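Local atomic coordinates of DNA primase (Aquifex aeolicus, PDB entry 2AU3), a protein that probably acts as the RNA polymerase that synthesises the short RNA primers from which DNA polymerase starts during DNA replication. Residues Asp18-Tyr23 and Ile68-Leu73; Thr35-His40 and Phe59-Gly64; Phe246-Glu251 and Arg265-Pro270; Lys289-Tyr294 and Glu317-Tyr322. One frame throughout, in Å; residues are numbered along the deposited sequence.

Following the chain from its N terminus, interaction 1 joins helix 16-23 to helix 67-75 and so closes a long loop that holds the antiparallel zinc-ribbon sheet. Interaction 2 lies within that loop: residues 35-40 and 59-64 meet at the zinc ion, and Phe39 and Val63 pack against Leu73 of interaction 1. Interactions 3 and 4 follow in series, both in the Toprim sheet, where each ties together the strands of a beta-alpha-beta unit. They share a boundary, since strands 247-249 and 289-293 are neighbours hydrogen-bonded through Leu249. The centres of interactions 1 and 4 lie about 43 Å apart, on opposite sides of the chain's centre.

Interaction 1 of 4, residues Asp18-Tyr23 and Ile68-Leu73; sequences DVISEY and IKFVSL
Phe70 lies between two side chains of residues 18-23 that meet its ring in different ways. Ile20 comes over one face: its CG1 lies 4.1 Å from the centroid of the Phe70 ring, over the face, a CH-pi contact. With Ile20 CG1 beside the backbone N and anti to the carbonyl carbon, the branch runs on so that CD1 reaches 3.7 Å from CG of Phe70. Tyr23 instead meets the rim of the same ring. The edge of Phe70 is turned toward the face of Tyr23 in an offset edge-to-face pair, planes at 66° and centroids 5.4 Å apart, with Tyr23 CD2 only 3.4 Å from Phe70 CE2. Phe70 CG is anti to the backbone N (chi1 176°), which carries the ring across toward helix 16-23. The next residue, Val71, offers both methyls: CG2 meets CG2 of Val19 at 3.6 Å, the two side chains crossing at about a right angle, while CG1 lies 3.6 Å from Tyr23 OH. That hydroxyl is hydrogen-bonded to Glu75, farther along helix 67-75. The short helix segments run at 24° to each other with axes 10.0 Å apart, a near-parallel pair flanking the zinc-ribbon sheet, whose Phe56 also touches Ile20. Carbon-to-carbon and ring contacts thus carry this largely buried interface, implying cohesion by apolar burial, with polarity confined to the Tyr23 hydroxyl at its margin.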
loop_
_atom_site.group_PDB
_atom_site.type_symbol
_atom_site.label_atom_id
_atom_site.label_comp_id
_atom_site.label_asym_id
_atom_site.label_seq_id
_atom_site.Cartn_x
_atom_site.Cartn_y
_atom_site.Cartn_z
ATOM N N ASP A 18 23.258 9.638 13.827
ATOM C CA ASP A 18 24.051 10.809 14.238
ATOM C C ASP A 18 23.200 12.089 14.332
ATOM O O ASP A 18 23.336 12.855 15.298
ATOM C CB ASP A 18 25.245 11.057 13.300
ATOM C CG ASP A 18 26.237 9.898 13.280
ATOM O OD1 ASP A 18 26.442 9.243 14.326
ATOM O OD2 ASP A 18 26.866 9.574 12.252
ATOM N N VAL A 19 22.332 12.345 13.352
ATOM C CA VAL A 19 21.572 13.612 13.445
ATOM C C VAL A 19 20.549 13.680 14.558
ATOM O O VAL A 19 20.491 14.690 15.258
ATOM C CB VAL A 19 21.100 14.287 12.080
ATOM C CG1 VAL A 19 21.392 13.468 10.867
ATOM C CG2 VAL A 19 19.644 14.790 12.126
ATOM N N ILE A 20 19.782 12.609 14.770
ATOM C CA ILE A 20 18.774 12.638 15.816
ATOM C C ILE A 20 19.404 12.595 17.229
ATOM O O ILE A 20 18.862 13.177 18.186
ATOM C CB ILE A 20 17.713 11.523 15.582
ATOM C CG1 ILE A 20 17.061 11.717 14.187
ATOM C CG2 ILE A 20 16.666 11.523 16.701
ATOM C CD1 ILE A 20 15.709 10.983 13.949
ATOM N N SER A 21 20.548 11.931 17.353
ATOM C CA SER A 21 21.245 11.847 18.643
ATOM C C SER A 21 21.725 13.212 19.172
ATOM O O SER A 21 21.863 13.392 20.375
ATOM C CB SER A 21 22.425 10.867 18.566
ATOM O OG SER A 21 22.940 10.605 19.869
ATOM N N GLU A 22 21.978 14.160 18.272
ATOM C CA GLU A 22 22.258 15.542 18.657
ATOM C C GLU A 22 21.094 16.156 19.459
ATOM O O GLU A 22 21.313 16.958 20.371
ATOM C CB GLU A 22 22.521 16.390 17.408
ATOM C CG GLU A 22 23.692 15.898 16.553
ATOM C CD GLU A 22 24.532 17.035 15.989
ATOM O OE1 GLU A 22 24.006 17.866 15.221
ATOM O OE2 GLU A 22 25.734 17.090 16.297
ATOM N N TYR A 23 19.868 15.761 19.118
ATOM C CA TYR A 23 18.658 16.363 19.687
ATOM C C TYR A 23 18.100 15.532 20.821
ATOM O O TYR A 23 17.703 16.073 21.859
ATOM C CB TYR A 23 17.574 16.465 18.630
ATOM C CG TYR A 23 17.843 17.452 17.545
ATOM C CD1 TYR A 23 17.487 18.795 17.700
ATOM C CD2 TYR A 23 18.417 17.052 16.346
ATOM C CE1 TYR A 23 17.708 19.702 16.690
ATOM C CE2 TYR A 23 18.686 17.966 15.349
ATOM C CZ TYR A 23 18.301 19.277 15.515
ATOM O OH TYR A 23 18.537 20.172 14.524
ATOM N N ILE A 68 16.603 14.598 7.331
ATOM C CA ILE A 68 16.310 15.990 7.020
ATOM C C ILE A 68 14.929 16.374 7.558
ATOM O O ILE A 68 14.729 17.478 8.113
ATOM C CB ILE A 68 16.331 16.227 5.496
ATOM C CG1 ILE A 68 17.756 16.036 4.940
ATOM C CG2 ILE A 68 15.769 17.644 5.177
ATOM C CD1 ILE A 68 17.823 15.942 3.404
ATOM N N LYS A 69 13.972 15.476 7.360
ATOM C CA LYS A 69 12.609 15.703 7.793
ATOM C C LYS A 69 12.531 15.836 9.317
ATOM O O LYS A 69 11.799 16.684 9.826
ATOM C CB LYS A 69 11.706 14.571 7.311
ATOM C CG LYS A 69 10.339 14.581 7.955
ATOM C CD LYS A 69 9.314 14.013 7.003
ATOM C CE LYS A 69 7.920 14.396 7.416
ATOM N NZ LYS A 69 6.998 13.264 7.158
ATOM N N PHE A 70 13.290 15.016 10.050
ATOM C CA PHE A 70 13.332 15.182 11.506
ATOM C C PHE A 70 13.737 16.623 11.881
ATOM O O PHE A 70 13.109 17.263 12.722
ATOM C CB PHE A 70 14.272 14.183 12.196
ATOM C CG PHE A 70 14.378 14.421 13.689
ATOM C CD1 PHE A 70 13.410 13.914 14.565
ATOM C CD2 PHE A 70 15.388 15.229 14.202
ATOM C CE1 PHE A 70 13.475 14.168 15.942
ATOM C CE2 PHE A 70 15.464 15.485 15.592
ATOM C CZ PHE A 70 14.505 14.969 16.448
ATOM N N VAL A 71 14.816 17.108 11.283
ATOM C CA VAL A 71 15.311 18.448 11.602
ATOM C C VAL A 71 14.256 19.496 11.244
ATOM O O VAL A 71 13.985 20.425 12.042
ATOM C CB VAL A 71 16.684 18.741 10.921
ATOM C CG1 VAL A 71 17.128 20.202 11.167
ATOM C CG2 VAL A 71 17.733 17.762 11.412
ATOM N N SER A 72 13.616 19.315 10.080
ATOM C CA SER A 72 12.529 20.207 9.658
ATOM C C SER A 72 11.444 20.308 10.719
ATOM O O SER A 72 10.913 21.402 10.984
ATOM C CB SER A 72 11.898 19.711 8.346
ATOM O OG SER A 72 10.876 20.584 7.929
ATOM N N LEU A 73 11.092 19.173 11.311
ATOM C CA LEU A 73 10.028 19.167 12.309
ATOM C C LEU A 73 10.530 19.721 13.632
ATOM O O LEU A 73 9.865 20.561 14.255
ATOM C CB LEU A 73 9.412 17.767 12.494
ATOM C CG LEU A 73 8.688 17.138 11.302
ATOM C CD1 LEU A 73 8.434 15.630 11.573
ATOM C CD2 LEU A 73 7.387 17.854 11.018
#

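Interaction 2 of 4, residues Thr35-His40 and Phe59-Gly64; sequences TNCPFH and FGCGVG. With ZN (zinc ion), chain B.
The CHC2-type zinc site brings these two loops together, residues 35-40 following strand 32-35 and residues 59-64 following strand 55-58. Cys37 SG binds the zinc ion at 2.3 Å, His40 ND1 binds it at 2.0 Å, and Cys61 SG completes the trio from these loops at 2.3 Å from the metal. Cys58, at the end of strand 55-58, supplies the fourth ligand, completing the three-cysteine, one-histidine set of a zinc ribbon: Cys37 and His40 from one side, Cys58 and Cys61 from the other. Backbone amides support the sulfurs: Phe39 N donates to Cys37 SG over 3.4 Å at an N-H...S angle of 158°, while His40 N to the same sulfur and Val63 N to Cys61 SG are weak bonds. Such donors would be expected to temper the negative charge of the thiolates. The His40 imidazole lies with one face over the Gly60-Cys61 peptide, and its CE1 is 3.4 Å from Gly60 CA. Gly60, with no side chain, lets the imidazole lie this close to the backbone. On its far nitrogen, NE2, His40 has a weak hydrogen bond to Asp42. Away from the metal, Phe39 and Val63 cross at about a right angle, Phe39 CD2 touching Val63 CG1 at 3.8 Å.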
loop_
_atom_site.group_PDB
_atom_site.type_symbol
_atom_site.label_atom_id
_atom_site.label_comp_id
_atom_site.label_asym_id
_atom_site.label_seq_id
_atom_site.Cartn_x
_atom_site.Cartn_y
_atom_site.Cartn_z
ATOM N N THR A 35 13.263 6.488 21.999
ATOM C CA THR A 35 13.248 7.587 22.960
ATOM C C THR A 35 11.805 8.095 23.032
ATOM O O THR A 35 10.918 7.536 22.364
ATOM C CB THR A 35 14.245 8.697 22.518
ATOM O OG1 THR A 35 14.327 9.726 23.518
ATOM C CG2 THR A 35 13.744 9.427 21.295
ATOM N N ASN A 36 11.534 9.096 23.868
ATOM C CA ASN A 36 10.170 9.625 23.932
ATOM C C ASN A 36 10.005 10.603 22.795
ATOM O O ASN A 36 10.922 11.369 22.488
ATOM C CB ASN A 36 9.855 10.321 25.267
ATOM C CG ASN A 36 10.161 9.459 26.474
ATOM O OD1 ASN A 36 9.325 8.678 26.928
ATOM N ND2 ASN A 36 11.349 9.627 27.026
ATOM N N CYS A 37 8.823 10.613 22.197
ATOM C CA CYS A 37 8.573 11.487 21.056
ATOM C C CYS A 37 8.548 12.978 21.459
ATOM O O CYS A 37 7.906 13.343 22.439
ATOM C CB CYS A 37 7.274 11.088 20.363
ATOM S SG CYS A 37 6.935 12.015 18.855
ATOM N N PRO A 38 9.252 13.824 20.705
ATOM C CA PRO A 38 9.266 15.268 20.979
ATOM C C PRO A 38 8.089 16.004 20.319
ATOM O O PRO A 38 7.957 17.219 20.496
ATOM C CB PRO A 38 10.583 15.724 20.331
ATOM C CG PRO A 38 10.758 14.778 19.150
ATOM C CD PRO A 38 10.081 13.476 19.537
ATOM N N PHE A 39 7.267 15.281 19.555
ATOM C CA PHE A 39 6.219 15.907 18.750
ATOM C C PHE A 39 4.799 15.630 19.277
ATOM O O PHE A 39 3.871 16.403 19.016
ATOM C CB PHE A 39 6.343 15.499 17.277
ATOM C CG PHE A 39 7.720 15.706 16.700
ATOM C CD1 PHE A 39 8.321 16.957 16.742
ATOM C CD2 PHE A 39 8.415 14.644 16.106
ATOM C CE1 PHE A 39 9.601 17.155 16.230
ATOM C CE2 PHE A 39 9.693 14.839 15.568
ATOM C CZ PHE A 39 10.284 16.103 15.631
ATOM N N HIS A 40 4.648 14.531 20.013
ATOM C CA HIS A 40 3.413 14.231 20.737
ATOM C C HIS A 40 3.765 13.762 22.154
ATOM O O HIS A 40 4.887 13.333 22.401
ATOM C CB HIS A 40 2.577 13.188 19.976
ATOM C CG HIS A 40 2.833 11.764 20.405
ATOM N ND1 HIS A 40 3.902 11.027 19.943
ATOM C CD2 HIS A 40 2.146 10.947 21.239
ATOM C CE1 HIS A 40 3.875 9.825 20.489
ATOM N NE2 HIS A 40 2.816 9.748 21.275
ATOM N N PHE A 59 5.556 5.383 16.872
ATOM C CA PHE A 59 4.425 4.466 17.023
ATOM C C PHE A 59 3.343 5.071 17.891
ATOM O O PHE A 59 2.313 4.459 18.112
ATOM C CB PHE A 59 4.877 3.141 17.613
ATOM C CG PHE A 59 5.529 2.243 16.623
ATOM C CD1 PHE A 59 6.686 2.645 15.958
ATOM C CD2 PHE A 59 4.972 1.001 16.321
ATOM C CE1 PHE A 59 7.303 1.820 15.019
ATOM C CE2 PHE A 59 5.587 0.159 15.391
ATOM C CZ PHE A 59 6.753 0.577 14.732
ATOM N N GLY A 60 3.573 6.289 18.372
ATOM C CA GLY A 60 2.588 6.959 19.202
ATOM C C GLY A 60 1.693 7.902 18.428
ATOM O O GLY A 60 0.469 7.868 18.582
ATOM N N CYS A 61 2.292 8.744 17.595
ATOM C CA CYS A 61 1.522 9.650 16.758
ATOM C C CYS A 61 1.619 9.357 15.256
ATOM O O CYS A 61 0.856 9.907 14.478
ATOM C CB CYS A 61 1.907 11.096 17.024
ATOM S SG CYS A 61 3.598 11.462 16.504
ATOM N N GLY A 62 2.556 8.512 14.852
ATOM C CA GLY A 62 2.657 8.112 13.455
ATOM C C GLY A 62 3.571 8.963 12.595
ATOM O O GLY A 62 3.807 8.632 11.438
ATOM N N VAL A 63 4.062 10.069 13.139
ATOM C CA VAL A 63 5.071 10.872 12.448
ATOM C C VAL A 63 6.288 9.993 12.066
ATOM O O VAL A 63 6.725 9.129 12.830
ATOM C CB VAL A 63 5.500 12.123 13.274
ATOM C CG1 VAL A 63 6.560 11.799 14.315
ATOM C CG2 VAL A 63 5.987 13.212 12.374
ATOM N N GLY A 64 6.792 10.197 10.860
ATOM C CA GLY A 64 7.902 9.404 10.367
ATOM C C GLY A 64 8.594 10.100 9.226
ATOM O O GLY A 64 8.029 11.008 8.619
HETATM ZN ZN ZN B . 5.017 10.944 18.294
#

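Interaction 3 of 4, residues Phe246-Glu251 and Arg265-Pro270; sequences FAILVE and RNVVAP
Four hydrogen bonds join the two segments, three between backbones and one from a side chain. Ile248 N donates to Asn266 O over 2.8 Å, and Val268 N returns a bond of 3.0 Å to Ile248 O, nearly along the C=O axis. Val250 N then reaches Val268 O at 3.1 Å, with an N-H...O angle of 172°, the straightest of the set. This alternation, in which residue 248 both gives and receives, is the ladder of parallel strands. Asn266, at the centre of an inverse gamma turn, extends the ladder with its side chain: ND2 donates to Phe246 O at 3.0 Å, approaching from above the carbonyl plane. The crowded chi1 of Asn266 (57°) brings the same ND2 over one face of the Phe246 ring, 3.3 Å from CE1, with ring and amide planes 80° apart. The bond to Phe246 O fixes the amide, and the Phe246 ring packs beside its nitrogen.

Apolar packing surrounds the ladder. Val250 CG2 meets Val267 CG1 at 3.7 Å, the side chains crossing at about a right angle; beside them Val267 also touches helix 253-261. Leu249 CD1 lies 3.8 Å from Pro270 CD. Val250 O is buried without a hydrogen-bond donor, although the CA of Ala269 approaches it.

The strands follow one another through helix 253-261 as a beta-alpha-beta unit of the Toprim fold. Just past the first strand comes Glu251, a predicted ligand of the catalytic magnesium, its OE2 hydrogen-bonded to the backbone N of Asp295, another predicted metal ligand.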
loop_
_atom_site.group_PDB
_atom_site.type_symbol
_atom_site.label_atom_id
_atom_site.label_comp_id
_atom_site.label_asym_id
_atom_site.label_seq_id
_atom_site.Cartn_x
_atom_site.Cartn_y
_atom_site.Cartn_z
ATOM N N PHE A 246 4.221 -16.455 0.972
ATOM C CA PHE A 246 3.063 -16.178 0.121
ATOM C C PHE A 246 2.508 -14.788 0.407
ATOM O O PHE A 246 2.856 -14.167 1.427
ATOM C CB PHE A 246 1.976 -17.262 0.286
ATOM C CG PHE A 246 1.284 -17.250 1.643
ATOM C CD1 PHE A 246 0.036 -16.633 1.798
ATOM C CD2 PHE A 246 1.867 -17.874 2.756
ATOM C CE1 PHE A 246 -0.612 -16.618 3.028
ATOM C CE2 PHE A 246 1.219 -17.867 4.013
ATOM C CZ PHE A 246 -0.025 -17.229 4.146
ATOM N N ALA A 247 1.644 -14.314 -0.481
ATOM C CA ALA A 247 0.958 -13.060 -0.288
ATOM C C ALA A 247 -0.533 -13.355 -0.287
ATOM O O ALA A 247 -0.968 -14.322 -0.906
ATOM C CB ALA A 247 1.299 -12.080 -1.425
ATOM N N ILE A 248 -1.312 -12.493 0.367
ATOM C CA ILE A 248 -2.763 -12.560 0.274
ATOM C C ILE A 248 -3.201 -11.337 -0.546
ATOM O O ILE A 248 -2.761 -10.253 -0.263
ATOM C CB ILE A 248 -3.414 -12.542 1.691
ATOM C CG1 ILE A 248 -2.998 -13.786 2.496
ATOM C CG2 ILE A 248 -4.990 -12.403 1.562
ATOM C CD1 ILE A 248 -3.098 -13.634 4.071
ATOM N N LEU A 249 -3.989 -11.550 -1.616
ATOM C CA LEU A 249 -4.531 -10.463 -2.406
ATOM C C LEU A 249 -5.981 -10.230 -2.044
ATOM O O LEU A 249 -6.813 -11.135 -2.125
ATOM C CB LEU A 249 -4.362 -10.750 -3.931
ATOM C CG LEU A 249 -4.957 -9.754 -4.945
ATOM C CD1 LEU A 249 -4.148 -8.448 -5.029
ATOM C CD2 LEU A 249 -5.105 -10.436 -6.352
ATOM N N VAL A 250 -6.276 -9.017 -1.585
ATOM C CA VAL A 250 -7.648 -8.618 -1.268
ATOM C C VAL A 250 -8.049 -7.534 -2.250
ATOM O O VAL A 250 -7.188 -7.042 -2.987
ATOM C CB VAL A 250 -7.800 -8.116 0.216
ATOM C CG1 VAL A 250 -7.484 -9.235 1.215
ATOM C CG2 VAL A 250 -6.919 -6.886 0.498
ATOM N N GLU A 251 -9.332 -7.151 -2.272
ATOM C CA GLU A 251 -9.836 -6.288 -3.352
ATOM C C GLU A 251 -9.467 -4.830 -3.237
ATOM O O GLU A 251 -9.253 -4.162 -4.255
ATOM C CB GLU A 251 -11.359 -6.386 -3.497
ATOM C CG GLU A 251 -11.867 -7.800 -3.726
ATOM C CD GLU A 251 -13.305 -7.859 -4.248
ATOM O OE1 GLU A 251 -13.528 -7.469 -5.418
ATOM O OE2 GLU A 251 -14.195 -8.332 -3.496
ATOM N N ARG A 265 -0.451 -9.682 7.812
ATOM C CA ARG A 265 0.285 -8.528 7.296
ATOM C C ARG A 265 0.928 -8.751 5.925
ATOM O O ARG A 265 1.506 -7.823 5.348
ATOM C CB ARG A 265 1.352 -8.117 8.296
ATOM C CG ARG A 265 0.819 -7.654 9.659
ATOM C CD ARG A 265 1.967 -7.321 10.582
ATOM N NE ARG A 265 1.550 -6.860 11.902
ATOM C CZ ARG A 265 1.730 -7.553 13.004
ATOM N NH1 ARG A 265 2.280 -8.754 12.947
ATOM N NH2 ARG A 265 1.370 -7.040 14.173
ATOM N N ASN A 266 0.823 -9.981 5.407
ATOM C CA ASN A 266 1.432 -10.282 4.106
ATOM C C ASN A 266 0.366 -10.119 3.030
ATOM O O ASN A 266 0.075 -11.040 2.314
ATOM C CB ASN A 266 2.028 -11.709 4.097
ATOM C CG ASN A 266 0.984 -12.788 4.449
ATOM O OD1 ASN A 266 0.096 -12.555 5.269
ATOM N ND2 ASN A 266 1.112 -13.961 3.844
ATOM N N VAL A 267 -0.191 -8.917 2.947
ATOM C CA VAL A 267 -1.429 -8.606 2.204
ATOM C C VAL A 267 -1.173 -7.411 1.295
ATOM O O VAL A 267 -0.561 -6.410 1.742
ATOM C CB VAL A 267 -2.577 -8.182 3.178
ATOM C CG1 VAL A 267 -3.935 -8.009 2.412
ATOM C CG2 VAL A 267 -2.758 -9.209 4.292
ATOM N N VAL A 268 -1.703 -7.482 0.055
ATOM C CA VAL A 268 -1.658 -6.387 -0.918
ATOM C C VAL A 268 -3.030 -6.227 -1.537
ATOM O O VAL A 268 -3.871 -7.106 -1.418
ATOM C CB VAL A 268 -0.659 -6.666 -2.091
ATOM C CG1 VAL A 268 0.797 -6.465 -1.607
ATOM C CG2 VAL A 268 -0.826 -8.079 -2.618
ATOM N N ALA A 269 -3.256 -5.098 -2.195
ATOM C CA ALA A 269 -4.512 -4.889 -2.900
ATOM C C ALA A 269 -4.263 -4.067 -4.155
ATOM O O ALA A 269 -3.330 -3.252 -4.172
ATOM C CB ALA A 269 -5.507 -4.182 -1.985
ATOM N N PRO A 270 -5.071 -4.258 -5.215
ATOM C CA PRO A 270 -4.924 -3.475 -6.454
ATOM C C PRO A 270 -5.211 -2.014 -6.187
ATOM O O PRO A 270 -5.987 -1.679 -5.274
ATOM C CB PRO A 270 -6.000 -4.061 -7.383
ATOM C CG PRO A 270 -6.272 -5.402 -6.833
ATOM C CD PRO A 270 -6.125 -5.277 -5.344
#

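Interaction 4 of 4, residues Lys289-Tyr294 and Glu317-Tyr322; sequences KVYILY and EVYPVY
Strands 289-293 and 317-321 are the parallel ends of a beta-alpha-beta unit in the Toprim domain, linked by helix 298-313, with 317-321 at the edge of the sheet. Backbone bonding sets the register: Val290 N donates to Glu317 O at 3.0 Å, Tyr319 N to Val290 O, Ile292 N to Tyr319 O and Val321 N to Ile292 O, the last at 2.8 Å. The Ile292 N bond meets its carbonyl from above the plane, whereas Val290 N and Val321 N lie nearly along their C=O axes.

An aromatic stack lies at the middle of one face of the pair. Tyr291 and Tyr319 point the same way, each with CG beside its backbone N, and form an offset stack with centroids 4.5 Å apart and planes at 14°. The slide places Tyr319 CB over the Tyr291 ring, 3.6 Å from its centroid, and Tyr291 OH over the Tyr319 face. Val321 CG2 lies at the edge of the Tyr291 ring. Farther along, Leu293 CD1 touches Val321 CG1 at 3.6 Å.

Charged groups line the outer end, where Lys289 and Glu317 run side by side; Lys289 NZ stays 4.7 Å from Glu317 OE1, so any attraction acts without direct contact.

The opposite face is aliphatic, covered by helix 298-313, and tightly fitted: Ile292 CD1 presses to 3.4 Å from Val318 CG1. At the other end of the pair a water donates to both Tyr294 O and Val321 O, bridging the strands as they part.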
loop_
_atom_site.group_PDB
_atom_site.type_symbol
_atom_site.label_atom_id
_atom_site.label_comp_id
_atom_site.label_asym_id
_atom_site.label_seq_id
_atom_site.Cartn_x
_atom_site.Cartn_y
_atom_site.Cartn_z
ATOM N N LYS A 289 3.532 -17.448 -4.703
ATOM C CA LYS A 289 2.277 -18.017 -4.192
ATOM C C LYS A 289 1.350 -16.887 -3.723
ATOM O O LYS A 289 1.728 -16.056 -2.896
ATOM C CB LYS A 289 2.522 -18.948 -2.997
ATOM C CG LYS A 289 3.019 -20.328 -3.309
ATOM C CD LYS A 289 2.926 -21.201 -2.031
ATOM C CE LYS A 289 3.959 -22.344 -2.046
ATOM N NZ LYS A 289 3.534 -23.524 -1.192
ATOM N N VAL A 290 0.147 -16.872 -4.254
ATOM C CA VAL A 290 -0.813 -15.859 -3.907
ATOM C C VAL A 290 -2.139 -16.493 -3.592
ATOM O O VAL A 290 -2.742 -17.173 -4.418
ATOM C CB VAL A 290 -0.971 -14.802 -5.012
ATOM C CG1 VAL A 290 -2.202 -13.920 -4.759
ATOM C CG2 VAL A 290 0.314 -13.934 -5.098
ATOM N N TYR A 291 -2.621 -16.187 -2.395
ATOM C CA TYR A 291 -3.981 -16.482 -2.004
ATOM C C TYR A 291 -4.887 -15.301 -2.343
ATOM O O TYR A 291 -4.569 -14.160 -2.036
ATOM C CB TYR A 291 -4.000 -16.742 -0.494
ATOM C CG TYR A 291 -3.335 -18.037 -0.143
ATOM C CD1 TYR A 291 -1.967 -18.213 -0.302
ATOM C CD2 TYR A 291 -4.090 -19.111 0.329
ATOM C CE1 TYR A 291 -1.358 -19.437 0.027
ATOM C CE2 TYR A 291 -3.512 -20.292 0.661
ATOM C CZ TYR A 291 -2.155 -20.468 0.496
ATOM O OH TYR A 291 -1.617 -21.702 0.793
ATOM N N ILE A 292 -5.991 -15.563 -3.014
ATOM C CA ILE A 292 -6.863 -14.469 -3.425
ATOM C C ILE A 292 -8.097 -14.553 -2.539
ATOM O O ILE A 292 -8.686 -15.630 -2.371
ATOM C CB ILE A 292 -7.279 -14.564 -4.907
ATOM C CG1 ILE A 292 -6.105 -14.871 -5.808
ATOM C CG2 ILE A 292 -8.000 -13.269 -5.377
ATOM C CD1 ILE A 292 -6.561 -15.280 -7.190
ATOM N N LEU A 293 -8.460 -13.415 -1.962
ATOM C CA LEU A 293 -9.522 -13.371 -0.984
ATOM C C LEU A 293 -10.423 -12.223 -1.281
ATOM O O LEU A 293 -10.225 -11.113 -0.761
ATOM C CB LEU A 293 -8.918 -13.219 0.421
ATOM C CG LEU A 293 -9.873 -13.118 1.618
ATOM C CD1 LEU A 293 -10.553 -14.443 1.945
ATOM C CD2 LEU A 293 -9.104 -12.636 2.801
ATOM N N TYR A 294 -11.401 -12.458 -2.148
ATOM C CA TYR A 294 -12.309 -11.417 -2.558
ATOM C C TYR A 294 -13.653 -11.681 -1.859
ATOM O O TYR A 294 -13.798 -12.677 -1.147
ATOM C CB TYR A 294 -12.446 -11.415 -4.085
ATOM C CG TYR A 294 -11.252 -10.815 -4.862
ATOM C CD1 TYR A 294 -10.074 -10.409 -4.213
ATOM C CD2 TYR A 294 -11.319 -10.671 -6.247
ATOM C CE1 TYR A 294 -9.012 -9.869 -4.934
ATOM C CE2 TYR A 294 -10.272 -10.120 -6.971
ATOM C CZ TYR A 294 -9.118 -9.741 -6.310
ATOM O OH TYR A 294 -8.100 -9.210 -7.048
ATOM N N GLU A 317 1.670 -19.340 -8.442
ATOM C CA GLU A 317 0.669 -20.352 -8.097
ATOM C C GLU A 317 -0.449 -19.695 -7.318
ATOM O O GLU A 317 -0.206 -18.926 -6.386
ATOM C CB GLU A 317 1.263 -21.398 -7.183
ATOM C CG GLU A 317 2.231 -22.353 -7.820
ATOM C CD GLU A 317 2.281 -23.620 -7.006
ATOM O OE1 GLU A 317 2.740 -23.554 -5.829
ATOM O OE2 GLU A 317 1.796 -24.651 -7.513
ATOM N N VAL A 318 -1.670 -20.018 -7.685
ATOM C CA VAL A 318 -2.828 -19.303 -7.171
ATOM C C VAL A 318 -3.654 -20.232 -6.294
ATOM O O VAL A 318 -3.876 -21.397 -6.659
ATOM C CB VAL A 318 -3.676 -18.759 -8.332
ATOM C CG1 VAL A 318 -4.948 -18.167 -7.823
ATOM C CG2 VAL A 318 -2.884 -17.702 -9.140
ATOM N N TYR A 319 -4.075 -19.708 -5.136
ATOM C CA TYR A 319 -4.939 -20.388 -4.166
ATOM C C TYR A 319 -6.164 -19.528 -3.840
ATOM O O TYR A 319 -6.106 -18.663 -2.952
ATOM C CB TYR A 319 -4.185 -20.587 -2.868
ATOM C CG TYR A 319 -2.988 -21.485 -2.962
ATOM C CD1 TYR A 319 -3.000 -22.741 -2.373
ATOM C CD2 TYR A 319 -1.844 -21.085 -3.649
ATOM C CE1 TYR A 319 -1.897 -23.579 -2.443
ATOM C CE2 TYR A 319 -0.731 -21.894 -3.705
ATOM C CZ TYR A 319 -0.769 -23.147 -3.111
ATOM O OH TYR A 319 0.310 -23.984 -3.213
ATOM N N PRO A 320 -7.262 -19.732 -4.569
ATOM C CA PRO A 320 -8.503 -19.012 -4.287
ATOM C C PRO A 320 -9.051 -19.326 -2.898
ATOM O O PRO A 320 -9.132 -20.470 -2.470
ATOM C CB PRO A 320 -9.466 -19.535 -5.371
ATOM C CG PRO A 320 -8.528 -19.959 -6.493
ATOM C CD PRO A 320 -7.394 -20.638 -5.736
ATOM N N VAL A 321 -9.465 -18.286 -2.196
ATOM C CA VAL A 321 -10.005 -18.489 -0.864
ATOM C C VAL A 321 -11.434 -18.050 -0.991
ATOM O O VAL A 321 -11.698 -16.911 -1.377
ATOM C CB VAL A 321 -9.281 -17.633 0.194
ATOM C CG1 VAL A 321 -9.824 -17.909 1.622
ATOM C CG2 VAL A 321 -7.747 -17.888 0.139
ATOM N N TYR A 322 -12.333 -18.978 -0.698
ATOM C CA TYR A 322 -13.767 -18.765 -0.807
ATOM C C TYR A 322 -14.366 -18.443 0.540
ATOM O O TYR A 322 -14.508 -19.327 1.394
ATOM C CB TYR A 322 -14.436 -20.029 -1.354
ATOM C CG TYR A 322 -13.907 -20.395 -2.721
ATOM C CD1 TYR A 322 -14.193 -19.602 -3.828
ATOM C CD2 TYR A 322 -13.062 -21.487 -2.894
ATOM C CE1 TYR A 322 -13.679 -19.932 -5.119
ATOM C CE2 TYR A 322 -12.548 -21.819 -4.164
ATOM C CZ TYR A 322 -12.856 -21.034 -5.261
ATOM O OH TYR A 322 -12.334 -21.354 -6.509
HETATM O O HOH W 1 -13.787 -15.147 -1.340
#